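Local coordinates for protein NADH-rubredoxin oxidoreductase (Clostridium acetobutylicum, PDB 3KLJ) that catalyses the NADH-dependent reduction of rubredoxin through one bound FAD, an intermediate step in electron transfer to the oxygen-scavenging proteins of an obligate anaerobe, at residues 88-93 against 258-263; 108-113 against 233-238. All blocks are in the same frame, centred on the assembly; numbering follows the deposited sequence.

From the N terminus, the chain first reaches 88-93, the end of strand 85-89 and the turn into strand 94-97 of a small antiparallel sheet. Soon after comes 108-113, the end of strand 107-110, next to the edge strand of the parallel sheet, and the turn that meets the cofactor. The chain then builds the NADH-binding domain and returns at 233-238, where interaction 2 closes its loop beside the adenine part of the FAD. Only at 258-263 does interaction 1 close, tying the small sheet to the edge of the parallel one, so interaction 2 is nested within it. Strands 107-110 and 260-262 are neighbours: Tyr261 N lies 2.7 Å from Leu108 O, a probable hydrogen bond.

Interaction 1: 88-93 against 258-263; sequences IDPNNK and KDIYAC
Lys93 and Asp259 reach one another because each sends its CG to the side of the backbone N, anti to the carbonyl carbon (chi1 -66° and -71°), and because the lysine chain runs on extended beyond CG. NZ thereby closes a salt bridge with Asp259 OD1 at 2.8 Å, meeting the oxygen from above the carboxylate, 47° out of its plane. Lysine suits this place: its long aliphatic arm spans the gap between two backbones that stay well apart, and its ammonium group serves a second acceptor, the carbonyl O of Glu106. CE also lies close, 3.5 Å from Asp259 OD1. Lys93 and Asp259 both have positive phi, one closing the turn before strand 94-97 and the other just before strand 260-262.

Strand 260-262 is an edge strand of the five-stranded parallel sheet in the Rossmann-like FAD-binding domain of the glutathione reductase fold, and it pairs with strand 107-110. Residues 88-93 carry instead the end of strand 85-89 of the small antiparallel sheet and the turn into strand 94-97, so the contact joins the two sheets.

The apolar part of this junction centres on Ile260. Its CD1 is the atom that touches, lying 3.9 Å from Pro90 CG and nearly as close to CB, on one edge of the proline ring. The same methyl meets Ile88 CG2 at 4.2 Å, the branch methyl rather than the longer arm. A beta-branched isoleucine suits both strands, while proline gives the turn a rigid apolar surface. Ile260 also packs on Ile110 of the neighbouring strand.

Beside these side chains, two waters lie between the backbone carbonyls of Pro90 and Lys258. One is 2.9 Å from Pro90 O, and the other is 3.3 Å from Lys258 O.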
ATOM      1  N   ILE A  88       2.484   2.145  24.856  1.00 21.17           N
ATOM      2  CA  ILE A  88       3.798   2.778  24.930  1.00 20.87           C
ATOM      3  C   ILE A  88       3.811   3.759  26.104  1.00 20.80           C
ATOM      4  O   ILE A  88       2.901   4.580  26.246  1.00 20.42           O
ATOM      5  CB  ILE A  88       4.195   3.538  23.624  1.00 20.85           C
ATOM      6  CG1 ILE A  88       4.136   2.628  22.398  1.00 20.06           C
ATOM      7  CG2 ILE A  88       5.611   4.115  23.753  1.00 21.28           C
ATOM      8  CD1 ILE A  88       4.214   3.390  21.064  1.00 21.08           C
ATOM      9  N   ASP A  89       4.845   3.653  26.937  1.00 20.67           N
ATOM     10  CA  ASP A  89       5.114   4.598  28.020  1.00 21.18           C
ATOM     11  C   ASP A  89       6.426   5.346  27.716  1.00 21.32           C
ATOM     12  O   ASP A  89       7.505   4.922  28.136  1.00 21.44           O
ATOM     13  CB  ASP A  89       5.169   3.844  29.356  1.00 20.98           C
ATOM     14  CG  ASP A  89       5.574   4.720  30.529  1.00 21.42           C
ATOM     15  OD1 ASP A  89       5.783   4.146  31.614  1.00 21.60           O
ATOM     16  OD2 ASP A  89       5.681   5.960  30.389  1.00 22.42           O
ATOM     17  N   PRO A  90       6.333   6.458  26.962  1.00 21.69           N
ATOM     18  CA  PRO A  90       7.508   7.192  26.486  1.00 21.70           C
ATOM     19  C   PRO A  90       8.467   7.728  27.538  1.00 21.87           C
ATOM     20  O   PRO A  90       9.665   7.803  27.255  1.00 21.62           O
ATOM     21  CB  PRO A  90       6.890   8.353  25.711  1.00 22.18           C
ATOM     22  CG  PRO A  90       5.644   7.740  25.128  1.00 21.93           C
ATOM     23  CD  PRO A  90       5.107   6.931  26.289  1.00 21.91           C
ATOM     24  N   ASN A  91       7.963   8.114  28.715  1.00 21.78           N
ATOM     25  CA  ASN A  91       8.804   8.695  29.764  0.50 21.92           C
ATOM     26  C   ASN A  91       9.644   7.650  30.494  1.00 21.87           C
ATOM     27  O   ASN A  91      10.749   7.935  30.961  1.00 22.30           O
ATOM     28  CB  ASN A  91       7.960   9.492  30.766  0.50 22.02           C
ATOM     29  CG  ASN A  91       7.275  10.684  30.132  0.50 22.00           C
ATOM     30  OD1 ASN A  91       7.696  11.824  30.313  0.50 23.00           O
ATOM     31  ND2 ASN A  91       6.220  10.427  29.377  0.50 22.89           N
ATOM     32  N   ASN A  92       9.102   6.439  30.604  1.00 21.35           N
ATOM     33  CA  ASN A  92       9.822   5.317  31.207  1.00 21.14           C
ATOM     34  C   ASN A  92      10.464   4.421  30.146  1.00 21.16           C
ATOM     35  O   ASN A  92      11.173   3.459  30.469  1.00 21.15           O
ATOM     36  CB  ASN A  92       8.891   4.492  32.098  1.00 21.08           C
ATOM     37  CG  ASN A  92       8.532   5.204  33.387  1.00 21.32           C
ATOM     38  OD1 ASN A  92       7.382   5.582  33.597  1.00 21.65           O
ATOM     39  ND2 ASN A  92       9.517   5.391  34.257  1.00 20.92           N
ATOM     40  N   LYS A  93      10.211   4.760  28.884  1.00 20.86           N
ATOM     41  CA  LYS A  93      10.725   4.024  27.732  1.00 21.09           C
ATOM     42  C   LYS A  93      10.378   2.539  27.819  1.00 20.74           C
ATOM     43  O   LYS A  93      11.246   1.674  27.705  1.00 20.85           O
ATOM     44  CB  LYS A  93      12.232   4.259  27.559  1.00 21.16           C
ATOM     45  CG  LYS A  93      12.585   5.700  27.191  1.00 21.84           C
ATOM     46  CD  LYS A  93      14.025   5.823  26.720  1.00 21.71           C
ATOM     47  CE  LYS A  93      14.244   7.126  25.963  1.00 20.82           C
ATOM     48  NZ  LYS A  93      15.650   7.239  25.492  1.00 18.57           N
ATOM     49  N   LYS A 258      10.473  12.640  21.758  1.00 18.63           N
ATOM     50  CA  LYS A 258      11.899  12.332  21.726  1.00 19.55           C
ATOM     51  C   LYS A 258      12.149  10.824  21.762  1.00 18.81           C
ATOM     52  O   LYS A 258      11.485  10.091  22.507  1.00 18.53           O
ATOM     53  CB  LYS A 258      12.628  13.023  22.887  1.00 20.28           C
ATOM     54  CG  LYS A 258      14.149  13.151  22.689  1.00 24.69           C
ATOM     55  CD  LYS A 258      14.475  14.093  21.515  1.00 30.64           C
ATOM     56  CE  LYS A 258      15.908  13.927  21.006  1.00 33.48           C
ATOM     57  NZ  LYS A 258      15.971  14.239  19.536  1.00 35.22           N
ATOM     58  N   ASP A 259      13.082  10.375  20.921  1.00 18.46           N
ATOM     59  CA  ASP A 259      13.596   8.999  20.939  1.00 18.21           C
ATOM     60  C   ASP A 259      12.598   7.966  20.429  1.00 18.01           C
ATOM     61  O   ASP A 259      12.872   6.748  20.449  1.00 17.50           O
ATOM     62  CB  ASP A 259      14.125   8.625  22.327  1.00 18.02           C
ATOM     63  CG  ASP A 259      15.415   9.343  22.675  1.00 18.24           C
ATOM     64  OD1 ASP A 259      15.676   9.514  23.878  1.00 19.28           O
ATOM     65  OD2 ASP A 259      16.178   9.722  21.758  1.00 18.54           O
ATOM     66  N   ILE A 260      11.463   8.460  19.937  1.00 17.94           N
ATOM     67  CA  ILE A 260      10.513   7.629  19.200  1.00 17.66           C
ATOM     68  C   ILE A 260      10.439   8.021  17.720  1.00 17.97           C
ATOM     69  O   ILE A 260      10.201   9.190  17.381  1.00 18.42           O
ATOM     70  CB  ILE A 260       9.101   7.684  19.807  1.00 17.75           C
ATOM     71  CG1 ILE A 260       9.131   7.282  21.289  1.00 17.19           C
ATOM     72  CG2 ILE A 260       8.139   6.795  18.968  1.00 16.51           C
ATOM     73  CD1 ILE A 260       7.755   7.217  21.940  1.00 17.03           C
ATOM     74  N   TYR A 261      10.619   7.030  16.853  1.00 17.86           N
ATOM     75  CA  TYR A 261      10.591   7.209  15.401  1.00 18.14           C
ATOM     76  C   TYR A 261       9.434   6.416  14.822  1.00 18.34           C
ATOM     77  O   TYR A 261       8.902   5.526  15.481  1.00 18.30           O
ATOM     78  CB  TYR A 261      11.885   6.697  14.754  1.00 17.84           C
ATOM     79  CG  TYR A 261      13.148   7.333  15.298  1.00 18.45           C
ATOM     80  CD1 TYR A 261      13.650   6.969  16.551  1.00 17.54           C
ATOM     81  CD2 TYR A 261      13.841   8.295  14.565  1.00 16.58           C
ATOM     82  CE1 TYR A 261      14.816   7.543  17.055  1.00 18.83           C
ATOM     83  CE2 TYR A 261      15.003   8.874  15.065  1.00 17.79           C
ATOM     84  CZ  TYR A 261      15.481   8.491  16.308  1.00 18.44           C
ATOM     85  OH  TYR A 261      16.623   9.055  16.815  1.00 20.84           O
ATOM     86  N   ALA A 262       9.056   6.744  13.588  1.00 18.39           N
ATOM     87  CA  ALA A 262       8.116   5.936  12.819  1.00 18.77           C
ATOM     88  C   ALA A 262       8.474   5.964  11.331  1.00 18.92           C
ATOM     89  O   ALA A 262       9.164   6.869  10.866  1.00 19.03           O
ATOM     90  CB  ALA A 262       6.689   6.416  13.045  1.00 18.79           C
ATOM     91  N   CYS A 263       7.991   4.974  10.589  1.00 19.16           N
ATOM     92  CA  CYS A 263       8.404   4.774   9.196  1.00 19.09           C
ATOM     93  C   CYS A 263       7.482   3.820   8.466  1.00 18.47           C
ATOM     94  O   CYS A 263       6.942   2.889   9.062  1.00 18.64           O
ATOM     95  CB  CYS A 263       9.839   4.231   9.128  1.00 18.67           C
ATOM     96  SG  CYS A 263      10.149   2.810  10.196  1.00 19.15           S
TER
HETATM   97  O   HOH W   1      10.532   7.614  24.542  1.00 20.66           O
HETATM   98  O   HOH W   2      11.045  10.403  25.715  1.00 41.92           O

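Interaction 2: 108-113 against 233-238; sequences LIIASG and LDFIKD. With FAD (flavin-adenine dinucleotide), chain B.
Phe235 sets the CZ end of its ring edge against Ile110 and Ser112, where a strand of the Rossmann-like FAD-binding domain ends and turns toward the cofactor. The apolar contact comes from Ile110 CG2, which lies near the ring plane, 3.6 Å from Phe235 CZ. Ile110 CD1 reaches farther along the short 3-10 segment 234-236 to Ile236 CG2, at 4.4 Å. Branched aliphatic side chains suit a buried strand, and Ile88 from the neighbouring sheet packs against the same phenylalanine.

The polar member is Ser112. With chi1 at 54°, OG sits between the backbone N and carbonyl carbon and comes 3.2 Å from Phe235 CZ, again at the ring edge. Its hydrogen bond goes to the carbonyl O of Asn232, so a small hydroxyl links the turn to the chain beside the phenylalanine. Leu233 C lies over one ring face, offset toward the rim.

Cofactor contacts complete the site. Gly113 CA approaches FAD O3P to 3.1 Å; with positive phi and the cofactor so close, a residue without a side chain suits the position. Near the adenine, Ser112 O lies 3.2 Å from FAD C8A, while Phe235 CD1 is 3.6 Å from the exocyclic amino nitrogen N6A of FAD.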
ATOM      1  N   LEU A 108      12.945   3.783  20.129  1.00 18.98           N
ATOM      2  CA  LEU A 108      11.800   3.041  19.631  1.00 17.86           C
ATOM      3  C   LEU A 108      11.505   3.435  18.188  1.00 17.94           C
ATOM      4  O   LEU A 108      11.350   4.621  17.874  1.00 17.26           O
ATOM      5  CB  LEU A 108      10.563   3.294  20.514  1.00 17.67           C
ATOM      6  CG  LEU A 108       9.252   2.584  20.136  1.00 17.41           C
ATOM      7  CD1 LEU A 108       9.380   1.064  20.259  1.00 16.19           C
ATOM      8  CD2 LEU A 108       8.063   3.078  20.951  1.00 15.41           C
ATOM      9  N   ILE A 109      11.431   2.441  17.308  1.00 17.11           N
ATOM     10  CA  ILE A 109      11.044   2.693  15.925  1.00 17.32           C
ATOM     11  C   ILE A 109       9.695   2.033  15.678  1.00 17.56           C
ATOM     12  O   ILE A 109       9.582   0.802  15.752  1.00 18.06           O
ATOM     13  CB  ILE A 109      12.092   2.142  14.943  1.00 17.48           C
ATOM     14  CG1 ILE A 109      13.454   2.823  15.181  1.00 17.54           C
ATOM     15  CG2 ILE A 109      11.620   2.296  13.498  1.00 16.51           C
ATOM     16  CD1 ILE A 109      14.589   2.227  14.359  1.00 16.55           C
ATOM     17  N   ILE A 110       8.676   2.846  15.415  1.00 17.22           N
ATOM     18  CA  ILE A 110       7.325   2.330  15.138  1.00 17.18           C
ATOM     19  C   ILE A 110       7.133   2.063  13.640  1.00 17.29           C
ATOM     20  O   ILE A 110       7.133   2.990  12.811  1.00 16.86           O
ATOM     21  CB  ILE A 110       6.219   3.294  15.654  1.00 16.92           C
ATOM     22  CG1 ILE A 110       6.385   3.551  17.151  1.00 17.03           C
ATOM     23  CG2 ILE A 110       4.828   2.726  15.350  1.00 16.30           C
ATOM     24  CD1 ILE A 110       5.527   4.722  17.690  1.00 16.09           C
ATOM     25  N   ALA A 111       6.961   0.786  13.306  1.00 17.72           N
ATOM     26  CA  ALA A 111       6.855   0.343  11.923  1.00 18.11           C
ATOM     27  C   ALA A 111       5.686  -0.653  11.793  1.00 18.30           C
ATOM     28  O   ALA A 111       5.826  -1.739  11.232  1.00 17.91           O
ATOM     29  CB  ALA A 111       8.183  -0.282  11.483  1.00 18.16           C
ATOM     30  N   SER A 112       4.534  -0.259  12.331  1.00 18.45           N
ATOM     31  CA  SER A 112       3.395  -1.166  12.511  1.00 18.12           C
ATOM     32  C   SER A 112       2.466  -1.227  11.294  1.00 18.31           C
ATOM     33  O   SER A 112       1.409  -1.846  11.354  1.00 18.12           O
ATOM     34  CB  SER A 112       2.600  -0.754  13.745  1.00 17.99           C
ATOM     35  OG  SER A 112       2.242   0.617  13.646  1.00 18.10           O
ATOM     36  N   GLY A 113       2.861  -0.590  10.192  1.00 18.14           N
ATOM     37  CA  GLY A 113       2.135  -0.723   8.929  1.00 18.56           C
ATOM     38  C   GLY A 113       0.662  -0.325   8.927  1.00 19.11           C
ATOM     39  O   GLY A 113       0.265   0.655   9.567  1.00 19.06           O
ATOM     40  N   LEU A 233      -2.267   2.001  14.267  1.00 20.21           N
ATOM     41  CA  LEU A 233      -1.632   2.790  15.330  1.00 20.43           C
ATOM     42  C   LEU A 233      -2.433   2.945  16.637  1.00 20.90           C
ATOM     43  O   LEU A 233      -2.150   3.857  17.421  1.00 21.00           O
ATOM     44  CB  LEU A 233      -1.233   4.178  14.783  1.00 20.16           C
ATOM     45  CG  LEU A 233      -2.291   4.973  13.987  1.00 20.19           C
ATOM     46  CD1 LEU A 233      -3.526   5.309  14.853  1.00 19.17           C
ATOM     47  CD2 LEU A 233      -1.708   6.252  13.377  1.00 17.60           C
ATOM     48  N   ASP A 234      -3.398   2.061  16.896  1.00 21.08           N
ATOM     49  CA  ASP A 234      -4.227   2.142  18.106  0.50 21.19           C
ATOM     50  C   ASP A 234      -3.404   2.154  19.394  1.00 21.22           C
ATOM     51  O   ASP A 234      -3.790   2.781  20.377  1.00 21.14           O
ATOM     52  CB  ASP A 234      -5.245   0.999  18.159  0.50 21.30           C
ATOM     53  CG  ASP A 234      -6.348   1.252  19.172  0.50 21.39           C
ATOM     54  OD1 ASP A 234      -6.994   2.318  19.086  0.50 21.50           O
ATOM     55  OD2 ASP A 234      -6.568   0.396  20.054  0.50 21.78           O
ATOM     56  N   PHE A 235      -2.263   1.459  19.384  1.00 21.12           N
ATOM     57  CA  PHE A 235      -1.371   1.382  20.559  1.00 21.68           C
ATOM     58  C   PHE A 235      -0.737   2.721  20.998  1.00 21.74           C
ATOM     59  O   PHE A 235      -0.118   2.783  22.053  1.00 21.67           O
ATOM     60  CB  PHE A 235      -0.276   0.325  20.350  1.00 22.06           C
ATOM     61  CG  PHE A 235       0.535   0.544  19.111  1.00 22.31           C
ATOM     62  CD1 PHE A 235       0.165  -0.051  17.917  1.00 23.63           C
ATOM     63  CD2 PHE A 235       1.659   1.368  19.134  1.00 23.75           C
ATOM     64  CE1 PHE A 235       0.905   0.172  16.751  1.00 25.06           C
ATOM     65  CE2 PHE A 235       2.399   1.596  17.976  1.00 24.57           C
ATOM     66  CZ  PHE A 235       2.025   0.995  16.790  1.00 24.57           C
ATOM     67  N   ILE A 236      -0.873   3.781  20.199  1.00 21.59           N
ATOM     68  CA  ILE A 236      -0.363   5.104  20.615  1.00 21.96           C
ATOM     69  C   ILE A 236      -1.396   5.942  21.374  1.00 22.20           C
ATOM     70  O   ILE A 236      -1.059   7.006  21.888  1.00 22.15           O
ATOM     71  CB  ILE A 236       0.212   5.965  19.421  1.00 21.78           C
ATOM     72  CG1 ILE A 236      -0.919   6.567  18.566  1.00 22.11           C
ATOM     73  CG2 ILE A 236       1.233   5.176  18.612  1.00 21.27           C
ATOM     74  CD1 ILE A 236      -0.483   7.715  17.643  1.00 23.62           C
ATOM     75  N   LYS A 237      -2.635   5.447  21.447  1.00 22.79           N
ATOM     76  CA  LYS A 237      -3.811   6.212  21.931  1.00 23.62           C
ATOM     77  C   LYS A 237      -3.667   7.006  23.241  1.00 23.54           C
ATOM     78  O   LYS A 237      -4.290   8.066  23.401  1.00 24.24           O
ATOM     79  CB  LYS A 237      -5.059   5.313  22.023  1.00 23.75           C
ATOM     80  CG  LYS A 237      -4.969   4.198  23.062  1.00 24.58           C
ATOM     81  CD  LYS A 237      -6.347   3.724  23.536  1.00 27.43           C
ATOM     82  CE  LYS A 237      -6.834   2.512  22.750  1.00 29.23           C
ATOM     83  NZ  LYS A 237      -5.956   1.320  22.949  1.00 30.39           N
ATOM     84  N   ASP A 238      -2.865   6.488  24.168  1.00 23.23           N
ATOM     85  CA  ASP A 238      -2.708   7.147  25.465  0.50 22.95           C
ATOM     86  C   ASP A 238      -1.521   8.111  25.509  1.00 22.64           C
ATOM     87  O   ASP A 238      -1.349   8.846  26.479  1.00 23.04           O
ATOM     88  CB  ASP A 238      -2.614   6.116  26.593  0.50 23.06           C
ATOM     89  CG  ASP A 238      -3.969   5.550  26.978  0.50 22.96           C
ATOM     90  OD1 ASP A 238      -4.995   6.039  26.458  0.50 22.28           O
ATOM     91  OD2 ASP A 238      -4.005   4.617  27.809  0.50 23.36           O
TER
HETATM   92  PA  FAD B 401       3.585  -3.808   6.997  1.00 18.30           P
HETATM   93  O1A FAD B 401       2.095  -3.804   7.218  1.00 18.60           O
HETATM   94  O2A FAD B 401       3.988  -4.533   5.736  1.00 19.35           O
HETATM   95  O5B FAD B 401       4.310  -4.460   8.261  1.00 21.06           O
HETATM   96  C5B FAD B 401       3.980  -4.057   9.577  1.00 20.91           C
HETATM   97  C4B FAD B 401       4.077  -5.261  10.514  1.00 21.12           C
HETATM   98  O4B FAD B 401       3.868  -4.838  11.861  1.00 19.85           O
HETATM   99  C3B FAD B 401       2.994  -6.291  10.205  1.00 21.12           C
HETATM  100  O3B FAD B 401       3.594  -7.569  10.069  1.00 23.72           O
HETATM  101  C2B FAD B 401       2.054  -6.246  11.395  1.00 21.25           C
HETATM  102  O2B FAD B 401       1.547  -7.518  11.733  1.00 23.46           O
HETATM  103  C1B FAD B 401       2.955  -5.714  12.500  1.00 20.89           C
HETATM  104  N9A FAD B 401       2.224  -5.024  13.579  1.00 21.12           N
HETATM  105  C8A FAD B 401       1.096  -4.255  13.468  1.00 21.82           C
HETATM  106  N7A FAD B 401       0.756  -3.809  14.700  1.00 21.27           N
HETATM  107  C5A FAD B 401       1.650  -4.273  15.596  1.00 21.30           C
HETATM  108  C6A FAD B 401       1.761  -4.123  16.979  1.00 21.45           C
HETATM  109  N6A FAD B 401       0.736  -3.642  17.684  1.00 20.16           N
HETATM  110  N1A FAD B 401       2.809  -4.743  17.636  1.00 20.91           N
HETATM  111  C2A FAD B 401       3.732  -5.500  16.938  1.00 20.44           C
HETATM  112  N3A FAD B 401       3.607  -5.653  15.570  1.00 21.51           N
HETATM  113  C4A FAD B 401       2.582  -5.043  14.906  1.00 21.55           C
HETATM  114  N1  FAD B 401       2.938  -1.467  -2.344  1.00 20.18           N
HETATM  115  C2  FAD B 401       3.519  -1.017  -3.511  1.00 21.45           C
HETATM  116  O2  FAD B 401       4.285  -0.069  -3.473  1.00 21.38           O
HETATM  117  N3  FAD B 401       3.269  -1.642  -4.715  1.00 20.29           N
HETATM  118  C4  FAD B 401       2.416  -2.720  -4.762  1.00 21.27           C
HETATM  119  O4  FAD B 401       2.202  -3.248  -5.857  1.00 20.99           O
HETATM  120  C4X FAD B 401       1.806  -3.181  -3.587  1.00 20.65           C
HETATM  121  N5  FAD B 401       0.949  -4.272  -3.606  1.00 19.24           N
HETATM  122  C5X FAD B 401       0.357  -4.723  -2.441  1.00 18.91           C
HETATM  123  C6  FAD B 401      -0.512  -5.823  -2.470  1.00 18.36           C
HETATM  124  C7  FAD B 401      -1.097  -6.276  -1.276  1.00 17.62           C
HETATM  125  C7M FAD B 401      -2.029  -7.451  -1.301  1.00 17.50           C
HETATM  126  C8  FAD B 401      -0.824  -5.628  -0.071  1.00 17.67           C
HETATM  127  C8M FAD B 401      -1.444  -6.089   1.224  1.00 16.29           C
HETATM  128  C9  FAD B 401       0.034  -4.535  -0.053  1.00 17.60           C
HETATM  129  C9A FAD B 401       0.631  -4.082  -1.233  1.00 19.92           C
HETATM  130  N10 FAD B 401       1.496  -2.990  -1.206  1.00 19.59           N
HETATM  131  C10 FAD B 401       2.081  -2.545  -2.376  1.00 20.39           C
HETATM  132  C1' FAD B 401       1.774  -2.285   0.080  1.00 19.11           C
HETATM  133  C2' FAD B 401       3.077  -2.718   0.718  1.00 19.92           C
HETATM  134  O2' FAD B 401       2.963  -4.079   1.084  1.00 21.00           O
HETATM  135  C3' FAD B 401       3.285  -1.851   1.943  1.00 19.07           C
HETATM  136  O3' FAD B 401       3.505  -0.511   1.543  1.00 21.52           O
HETATM  137  C4' FAD B 401       4.460  -2.294   2.798  1.00 19.39           C
HETATM  138  O4' FAD B 401       4.306  -3.651   3.194  1.00 18.88           O
HETATM  139  C5' FAD B 401       4.496  -1.427   4.050  1.00 18.13           C
HETATM  140  O5' FAD B 401       5.461  -1.975   4.911  1.00 18.38           O
HETATM  141  P   FAD B 401       5.411  -1.642   6.464  1.00 17.46           P
HETATM  142  O1P FAD B 401       6.595  -2.311   7.142  1.00 18.90           O
HETATM  143  O2P FAD B 401       5.317  -0.155   6.702  1.00 18.74           O
HETATM  144  O3P FAD B 401       4.014  -2.257   6.990  1.00 17.98           O